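Local coordinates for protein phospholipase A1 (PDB 4HYQ) that hydrolyses glycerophospholipids as a phospholipase A1 of the GDSL lipase family, releasing the fatty acid from the sn-1 position, at residues Lys64-Leu69 with Tyr125-Ala130. Residues are numbered along the deposited sequence; the frame is centred on the assembly and turned at random.
Sequences KQMGPL and YSQVRA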
loop_
_atom_site.group_PDB
_atom_site.type_symbol
_atom_site.label_atom_id
_atom_site.label_comp_id
_atom_site.label_asym_id
_atom_site.label_seq_id
_atom_site.Cartn_x
_atom_site.Cartn_y
_atom_site.Cartn_z
ATOM N N LYS A 64 -1.985 14.341 9.517
ATOM C CA LYS A 64 -1.226 15.069 8.508
ATOM C C LYS A 64 -1.722 15.110 7.086
ATOM O O LYS A 64 -1.247 15.925 6.287
ATOM C CB LYS A 64 0.190 14.506 8.421
ATOM C CG LYS A 64 0.975 14.553 9.695
ATOM C CD LYS A 64 2.450 14.551 9.380
ATOM C CE LYS A 64 2.824 15.825 8.619
ATOM N NZ LYS A 64 4.260 15.878 8.310
ATOM N N GLN A 65 -2.653 14.236 6.747
ATOM C CA GLN A 65 -3.059 14.151 5.364
ATOM C C GLN A 65 -4.451 14.606 4.967
ATOM O O GLN A 65 -4.732 14.710 3.781
ATOM C CB GLN A 65 -2.854 12.702 4.901
ATOM C CG GLN A 65 -1.426 12.189 5.130
ATOM C CD GLN A 65 -1.207 10.812 4.534
ATOM O OE1 GLN A 65 -1.955 10.384 3.647
ATOM N NE2 GLN A 65 -0.162 10.124 4.987
ATOM N N MET A 66 -5.298 14.903 5.943
ATOM C CA MET A 66 -6.677 15.286 5.651
ATOM C C MET A 66 -6.925 16.694 5.129
ATOM O O MET A 66 -7.972 16.974 4.546
ATOM C CB MET A 66 -7.504 15.083 6.906
ATOM C CG MET A 66 -7.321 13.725 7.504
ATOM S SD MET A 66 -8.220 12.513 6.567
ATOM C CE MET A 66 -9.347 12.190 7.590
ATOM N N GLY A 67 -5.964 17.579 5.334
ATOM C CA GLY A 67 -6.131 18.960 4.906
ATOM C C GLY A 67 -6.679 19.263 3.520
ATOM O O GLY A 67 -7.594 20.092 3.396
ATOM N N PRO A 68 -6.157 18.631 2.452
ATOM C CA PRO A 68 -6.651 18.912 1.100
ATOM C C PRO A 68 -8.051 18.411 0.757
ATOM O O PRO A 68 -8.585 18.777 -0.278
ATOM C CB PRO A 68 -5.605 18.288 0.172
ATOM C CG PRO A 68 -4.519 17.741 1.068
ATOM C CD PRO A 68 -5.074 17.633 2.456
ATOM N N LEU A 69 -8.641 17.590 1.614
ATOM C CA LEU A 69 -9.977 17.064 1.332
ATOM C C LEU A 69 -11.012 18.146 1.573
ATOM O O LEU A 69 -10.966 18.830 2.596
ATOM C CB LEU A 69 -10.299 15.881 2.249
ATOM C CG LEU A 69 -9.406 14.648 2.139
ATOM C CD1 LEU A 69 -9.753 13.670 3.240
ATOM C CD2 LEU A 69 -9.576 14.015 0.779
ATOM N N TYR A 125 -11.547 5.918 7.379
ATOM C CA TYR A 125 -12.509 5.932 6.276
ATOM C C TYR A 125 -13.674 6.887 6.567
ATOM O O TYR A 125 -14.115 7.616 5.688
ATOM C CB TYR A 125 -13.052 4.520 6.005
ATOM C CG TYR A 125 -12.050 3.502 5.457
ATOM C CD1 TYR A 125 -10.670 3.749 5.459
ATOM C CD2 TYR A 125 -12.488 2.262 4.989
ATOM C CE1 TYR A 125 -9.751 2.764 5.012
ATOM C CE2 TYR A 125 -11.591 1.284 4.545
ATOM C CZ TYR A 125 -10.229 1.536 4.566
ATOM O OH TYR A 125 -9.371 0.526 4.198
ATOM N N SER A 126 -14.161 6.892 7.798
ATOM C CA SER A 126 -15.264 7.786 8.140
ATOM C C SER A 126 -14.875 9.257 8.078
ATOM O O SER A 126 -15.657 10.087 7.610
ATOM C CB SER A 126 -15.804 7.453 9.523
ATOM O OG SER A 126 -16.525 6.231 9.471
ATOM N N GLN A 127 -13.672 9.587 8.542
ATOM C CA GLN A 127 -13.221 10.975 8.509
ATOM C C GLN A 127 -12.954 11.457 7.089
ATOM O O GLN A 127 -13.147 12.626 6.785
ATOM C CB GLN A 127 -11.965 11.162 9.372
ATOM C CG GLN A 127 -12.213 11.055 10.867
ATOM C CD GLN A 127 -13.231 12.075 11.376
ATOM O OE1 GLN A 127 -13.182 13.263 11.028
ATOM N NE2 GLN A 127 -14.156 11.611 12.213
ATOM N N VAL A 128 -12.487 10.567 6.219
ATOM C CA VAL A 128 -12.243 10.947 4.835
ATOM C C VAL A 128 -13.581 11.376 4.218
ATOM O O VAL A 128 -13.669 12.411 3.561
ATOM C CB VAL A 128 -11.662 9.769 4.020
ATOM C CG1 VAL A 128 -11.772 10.047 2.534
ATOM C CG2 VAL A 128 -10.196 9.552 4.407
ATOM N N ARG A 129 -14.611 10.560 4.432
ATOM C CA ARG A 129 -15.945 10.846 3.897
ATOM C C ARG A 129 -16.525 12.125 4.492
ATOM O O ARG A 129 -17.195 12.899 3.798
ATOM C CB ARG A 129 -16.896 9.669 4.185
ATOM C CG ARG A 129 -18.346 9.931 3.768
ATOM C CD ARG A 129 -18.393 10.321 2.302
ATOM N NE ARG A 129 -18.185 9.182 1.401
ATOM C CZ ARG A 129 -17.535 9.264 0.244
ATOM N NH1 ARG A 129 -17.002 10.417 -0.152
ATOM N NH2 ARG A 129 -17.470 8.203 -0.559
ATOM N N ALA A 130 -16.266 12.363 5.771
ATOM C CA ALA A 130 -16.792 13.566 6.408
ATOM C C ALA A 130 -16.224 14.834 5.786
ATOM O O ALA A 130 -16.932 15.830 5.615
ATOM C CB ALA A 130 -16.500 13.539 7.891
#
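Met66 and Leu69 reach across to Gln127 and Val128 where residues 64-69, on helix 58-65 and the turn that follows, lie beside helix 117-131, on one face of the parallel beta-sheet of this three-layered alpha/beta/alpha SGNH hydrolase fold. The contact is apolar throughout, and no hydrogen bond joins the two segments. Met66 CA and Val128 CA are the nearest such pair, 7.1 Å from each other, and side chains bridge the gap.

Met66 makes the longer reach. Its CG lies anti to the carbonyl carbon (chi1 -51°), and a further bend at chi2 (-76°) brings the sulfur to the helix, the side chain crossing those of Gln127 and Val128 at about a right angle. SD touches the CG2 branch of Val128. The end methyl CE approaches CB of Gln127, but the modelled separation is doubtful, because the SD-CE bond of Met66 is too short.

Leu69 enters from the far end of the type I turn 66-69, which is closed by Leu69 N bonding to Met66 O at 3.1 Å. Beneath this layer, Leu69 also touches Val6 and Val76, and Val128 touches Leu8, so the interface continues onto strands 4-9 and 73-79. Polar contacts lie at the margin: Lys131 NZ, one residue beyond 125-130, hydrogen-bonds to the carbonyl oxygens of Met66, Gly67 and Leu69, tying the turn to the end of helix 117-131. Within the apolar contact, Leu69 uses a single methyl, CD1, which sits 4.0 Å from Val128 CA and 4.2 Å from Val128 CG1.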